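Local coordinates for protein killer cell lectin-like receptor 3 (PDB 3C8J) that acts as a disulfide-linked homodimeric receptor on mouse natural killer cells that recognises class I MHC molecules, at residues K125-H130 with V174-A179; Y136-S141 with Y191-K196. The protein carries 4 engineered substitutions. All coordinates share one frame; numbering follows the deposited sequence.

Contact 1: K125-H130 with V174-A179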
# COMPACT_ATOMS: atom_id res chain seq x y z
N LYS A 125 11.82 0.93 7.28
CA LYS A 125 11.82 -0.53 7.33
C LYS A 125 10.87 -1.13 6.32
O LYS A 125 11.21 -2.13 5.68
CB LYS A 125 11.50 -1.03 8.74
CG LYS A 125 12.59 -0.66 9.73
CD LYS A 125 12.60 -1.55 10.95
CE LYS A 125 13.37 -0.89 12.07
NZ LYS A 125 13.00 -1.49 13.38
N PHE A 126 9.70 -0.53 6.11
CA PHE A 126 8.85 -1.07 5.08
C PHE A 126 9.58 -1.05 3.73
O PHE A 126 9.54 -2.02 2.98
CB PHE A 126 7.54 -0.31 4.94
CG PHE A 126 6.91 -0.50 3.59
CD1 PHE A 126 6.25 -1.67 3.29
CD2 PHE A 126 7.01 0.48 2.62
CE1 PHE A 126 5.69 -1.88 2.04
CE2 PHE A 126 6.43 0.28 1.36
CZ PHE A 126 5.79 -0.90 1.07
N LEU A 127 10.22 0.06 3.41
CA LEU A 127 10.93 0.17 2.13
C LEU A 127 12.02 -0.87 1.98
O LEU A 127 12.11 -1.54 0.94
CB LEU A 127 11.49 1.56 1.96
CG LEU A 127 10.39 2.59 1.74
CD1 LEU A 127 10.94 3.97 1.92
CD2 LEU A 127 9.74 2.41 0.34
N GLN A 128 12.80 -1.08 3.04
CA GLN A 128 13.91 -2.02 2.97
C GLN A 128 13.45 -3.48 2.85
O GLN A 128 14.06 -4.29 2.12
CB GLN A 128 14.83 -1.84 4.16
CG GLN A 128 15.42 -0.47 4.23
CD GLN A 128 16.21 -0.24 5.49
OE1 GLN A 128 15.77 -0.53 6.60
NE2 GLN A 128 17.40 0.29 5.33
N ARG A 129 12.37 -3.83 3.54
CA ARG A 129 11.75 -5.13 3.33
C ARG A 129 11.25 -5.25 1.89
O ARG A 129 11.24 -6.32 1.33
CB ARG A 129 10.60 -5.33 4.31
CG ARG A 129 11.01 -5.62 5.74
CD ARG A 129 9.77 -5.89 6.63
NE ARG A 129 9.34 -4.74 7.46
CZ ARG A 129 8.18 -4.10 7.28
NH1 ARG A 129 7.34 -4.49 6.33
NH2 ARG A 129 7.84 -3.09 8.05
N HIS A 130 10.80 -4.13 1.30
CA HIS A 130 10.11 -4.18 0.02
C HIS A 130 11.07 -4.30 -1.17
O HIS A 130 10.94 -5.13 -2.06
CB HIS A 130 9.29 -2.92 -0.16
CG HIS A 130 8.70 -2.80 -1.52
ND1 HIS A 130 7.63 -3.57 -1.93
CD2 HIS A 130 9.09 -2.08 -2.60
CE1 HIS A 130 7.35 -3.29 -3.19
NE2 HIS A 130 8.23 -2.40 -3.62
N VAL A 174 22.29 10.52 -0.07
CA VAL A 174 21.88 9.36 0.72
C VAL A 174 21.09 8.32 -0.09
O VAL A 174 20.13 8.65 -0.79
CB VAL A 174 21.06 9.76 1.99
CG1 VAL A 174 20.54 8.52 2.73
CG2 VAL A 174 21.89 10.58 2.95
N PHE A 175 21.48 7.06 0.02
CA PHE A 175 20.71 5.99 -0.62
C PHE A 175 20.25 5.00 0.42
O PHE A 175 20.78 4.98 1.52
CB PHE A 175 21.54 5.30 -1.70
CG PHE A 175 22.74 4.55 -1.19
CD1 PHE A 175 22.70 3.17 -1.05
CD2 PHE A 175 23.90 5.22 -0.85
CE1 PHE A 175 23.80 2.47 -0.58
CE2 PHE A 175 24.98 4.52 -0.37
CZ PHE A 175 24.93 3.15 -0.24
N LEU A 176 19.23 4.21 0.10
CA LEU A 176 18.95 3.06 0.94
C LEU A 176 19.19 1.71 0.25
O LEU A 176 19.19 1.60 -0.99
CB LEU A 176 17.58 3.14 1.63
CG LEU A 176 16.25 2.80 0.95
CD1 LEU A 176 16.24 1.40 0.36
CD2 LEU A 176 15.09 2.98 1.93
N SER A 177 19.43 0.71 1.09
CA SER A 177 19.62 -0.67 0.69
C SER A 177 18.73 -1.45 1.63
O SER A 177 18.19 -0.87 2.57
CB SER A 177 21.10 -1.09 0.84
OG SER A 177 21.60 -0.82 2.13
N LYS A 178 18.56 -2.74 1.39
CA LYS A 178 17.72 -3.57 2.24
C LYS A 178 18.28 -3.62 3.66
O LYS A 178 17.56 -3.90 4.63
CB LYS A 178 17.57 -4.99 1.68
CG LYS A 178 16.81 -5.08 0.36
CD LYS A 178 16.43 -6.53 0.01
CE LYS A 178 15.29 -7.04 0.89
NZ LYS A 178 14.02 -6.30 0.62
N ALA A 179 19.59 -3.34 3.77
CA ALA A 179 20.34 -3.42 5.01
C ALA A 179 20.40 -2.10 5.79
O ALA A 179 20.36 -2.12 7.02
CB ALA A 179 21.73 -3.93 4.74
O HOH W 1 12.69 -7.85 -1.82
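Lys178 reaches along the last turn of helix 121-130 and brings its amino group to backbone carbonyls at the helix C-terminus. Its CB bond leads away from the helix, yet CB still lies 3.6 Å from Gln128 O. CG continues past the same oxygen at 3.4 Å. CD is a little farther off. The chain then bends at its last two torsions, which turns CE back toward Gln128 O. At the tip, NZ donates to Gln128 O at 2.5 Å, and the donor lies only 16° from the carbonyl plane. That length is short and should not be read closely at this resolution. NZ also makes a weak hydrogen bond to Arg129 O at 2.9 Å. A water links NZ to His130 O, and Val131 O, just past the helix, is a further partner. A charged amino group here would be favoured by the partial negative charge of the helix end.

Gln128 returns the contact. Its extended side chain passes beside the 177-178 backbone, with CG close to Ser177 O. NE2 gives that oxygen a weak, bent hydrogen bond of 3.1 Å, with an angle of 131° at the hydrogen. Deeper in, the contact is apolar: Leu176 CD2 meets Leu127 CB at 3.9 Å. Leu127 also packs on Tyr92 and Phe94 of strand 90-96, so this side faces the core. Ser177 OG bonds to Arg180 N within the turn that follows. In this C-type lectin-like domain, the contact joins the second helix to the start of a segment, 177-182, implicated in MHC class I binding.

Contact 2: Y136-S141 with Y191-K196; sequences YWIGLS and YCICGK
Trp137 N donates a 2.9 Å hydrogen bond to Tyr191 O, with an angle of 166° at the hydrogen. The donor stands above the carbonyl plane. This begins a short parallel pairing of strands 136-143 and 190-197 in the core of the C-type lectin-like fold. Trp137 belongs to the sequence WIGL, a hallmark of that fold. A second bond runs the other way, from Ile193 N to Trp137 O at 3.2 Å. Trp137 therefore bonds to the residues on either side of Cys192, as in regular parallel sheet. Segments 136-138 and 191-196 are already 42° apart in direction, and an inverse gamma turn centred on Gly139 then takes the first strand round a corner.

On the face with Tyr136, the ring of Tyr136 meets side chains of Tyr191 and Ile193. Tyr191 CB sits over one face of the ring, 3.9 Å from its centroid, in a CH-pi contact. The Tyr191 ring follows at an oblique 52°, with CD1 at 3.7 Å from Tyr136 CZ. Ile193 CG1 approaches Tyr136 CB at 3.5 Å. Ile193 CG1 is anti to the carbonyl carbon of Ile193, and CD1 continues from it to the tyrosine CB. Tyr136 OH is satisfied by Ile132 O.

The other face carries Trp137 and Cys192. Trp137 NE1 bonds to Ile188 O, and the indole packs against Trp101 and Cys104 of helix 101-110. Cys104 is the disulfide partner of Cys192, while Cys108 of the same helix pairs with Cys194. At the five-membered ring of the indole, Trp137 CD1 lies 3.4 Å from Tyr191 O.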
# COMPACT_ATOMS: atom_id res chain seq x y z
N TYR A 136 19.24 2.62 -3.59
CA TYR A 136 18.25 3.56 -4.09
C TYR A 136 18.50 4.97 -3.55
O TYR A 136 18.51 5.20 -2.33
CB TYR A 136 16.84 3.10 -3.69
CG TYR A 136 16.44 1.77 -4.24
CD1 TYR A 136 16.95 0.60 -3.70
CD2 TYR A 136 15.52 1.67 -5.27
CE1 TYR A 136 16.59 -0.64 -4.19
CE2 TYR A 136 15.14 0.42 -5.76
CZ TYR A 136 15.69 -0.73 -5.20
OH TYR A 136 15.37 -1.96 -5.67
N TRP A 137 18.71 5.93 -4.45
CA TRP A 137 18.78 7.32 -4.04
C TRP A 137 17.45 7.71 -3.38
O TRP A 137 16.38 7.26 -3.80
CB TRP A 137 19.05 8.21 -5.24
CG TRP A 137 20.44 8.10 -5.80
CD1 TRP A 137 20.77 7.78 -7.08
CD2 TRP A 137 21.69 8.34 -5.11
NE1 TRP A 137 22.14 7.81 -7.24
CE2 TRP A 137 22.73 8.15 -6.05
CE3 TRP A 137 22.03 8.69 -3.80
CZ2 TRP A 137 24.08 8.28 -5.72
CZ3 TRP A 137 23.38 8.83 -3.47
CH2 TRP A 137 24.38 8.63 -4.43
N ILE A 138 17.54 8.50 -2.32
CA ILE A 138 16.36 9.08 -1.68
C ILE A 138 16.59 10.59 -1.53
O ILE A 138 17.71 11.06 -1.73
CB ILE A 138 15.99 8.39 -0.34
CG1 ILE A 138 17.08 8.57 0.70
CG2 ILE A 138 15.71 6.92 -0.56
CD1 ILE A 138 16.67 8.03 2.07
N GLY A 139 15.54 11.34 -1.21
CA GLY A 139 15.60 12.80 -1.22
C GLY A 139 16.24 13.39 0.02
O GLY A 139 15.65 14.23 0.70
N LEU A 140 17.45 12.94 0.34
CA LEU A 140 18.23 13.52 1.41
C LEU A 140 19.63 13.80 0.91
O LEU A 140 20.39 12.87 0.60
CB LEU A 140 18.25 12.60 2.64
CG LEU A 140 19.09 13.06 3.84
CD1 LEU A 140 18.52 14.32 4.41
CD2 LEU A 140 19.11 11.98 4.90
N SER A 141 19.96 15.09 0.82
CA SER A 141 21.24 15.54 0.27
C SER A 141 21.89 16.60 1.14
O SER A 141 21.22 17.25 1.94
CB SER A 141 21.04 16.09 -1.14
OG SER A 141 20.10 17.15 -1.14
N TYR A 191 19.77 3.17 -8.37
CA TYR A 191 18.33 3.23 -8.55
C TYR A 191 17.78 4.46 -7.81
O TYR A 191 18.54 5.27 -7.26
CB TYR A 191 17.70 1.98 -7.98
CG TYR A 191 18.12 0.71 -8.64
CD1 TYR A 191 18.24 -0.46 -7.89
CD2 TYR A 191 18.37 0.65 -10.02
CE1 TYR A 191 18.60 -1.66 -8.49
CE2 TYR A 191 18.74 -0.55 -10.63
CZ TYR A 191 18.85 -1.71 -9.86
OH TYR A 191 19.21 -2.91 -10.45
N CYS A 192 16.47 4.59 -7.78
CA CYS A 192 15.84 5.81 -7.38
C CYS A 192 14.42 5.55 -6.91
O CYS A 192 13.68 4.80 -7.55
CB CYS A 192 15.86 6.73 -8.59
SG CYS A 192 14.96 8.22 -8.44
N ILE A 193 14.05 6.16 -5.78
CA ILE A 193 12.69 6.05 -5.23
C ILE A 193 11.97 7.39 -5.16
O ILE A 193 12.46 8.33 -4.54
CB ILE A 193 12.64 5.45 -3.80
CG1 ILE A 193 13.52 4.20 -3.71
CG2 ILE A 193 11.19 5.12 -3.43
CD1 ILE A 193 13.48 3.50 -2.36
N CYS A 194 10.80 7.46 -5.79
CA CYS A 194 9.97 8.66 -5.71
C CYS A 194 8.84 8.37 -4.75
O CYS A 194 8.35 7.26 -4.71
CB CYS A 194 9.40 9.02 -7.08
SG CYS A 194 10.55 9.03 -8.47
N GLY A 195 8.40 9.37 -3.99
CA GLY A 195 7.31 9.14 -3.06
C GLY A 195 6.36 10.31 -2.94
O GLY A 195 6.75 11.43 -3.17
N LYS A 196 5.10 10.04 -2.58
CA LYS A 196 4.12 11.10 -2.42
C LYS A 196 2.90 10.69 -1.58
O LYS A 196 2.31 9.64 -1.83
CB LYS A 196 3.72 11.65 -3.79
CG LYS A 196 2.27 12.11 -3.93
CD LYS A 196 2.16 13.36 -4.79
CE LYS A 196 2.27 14.60 -3.93
NZ LYS A 196 1.95 15.83 -4.71

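How the contacts relate
The centres of the two contacts lie about 11 Å apart, and the strand of contact 1 shares a sheet with both strands of contact 2. Strand 173-176 of contact 1 runs antiparallel to strand 136-143 of contact 2. Leu176 N is 2.7 Å from Tyr136 O, and Ile138 N is 3.0 Å from Val174 O; both are probable hydrogen bonds. Tyr136 and Ile138 thus border strand 173-176, while Trp137 bonds to strand 190-197. Helix 121-130 precedes strand 136-143, and 174-179 precedes 191-196, so the segments alternate. Contact 2 is buried near the centre of the chain. Contact 1 is partly exposed and reaches residues 177-179 of a region implicated in MHC class I binding.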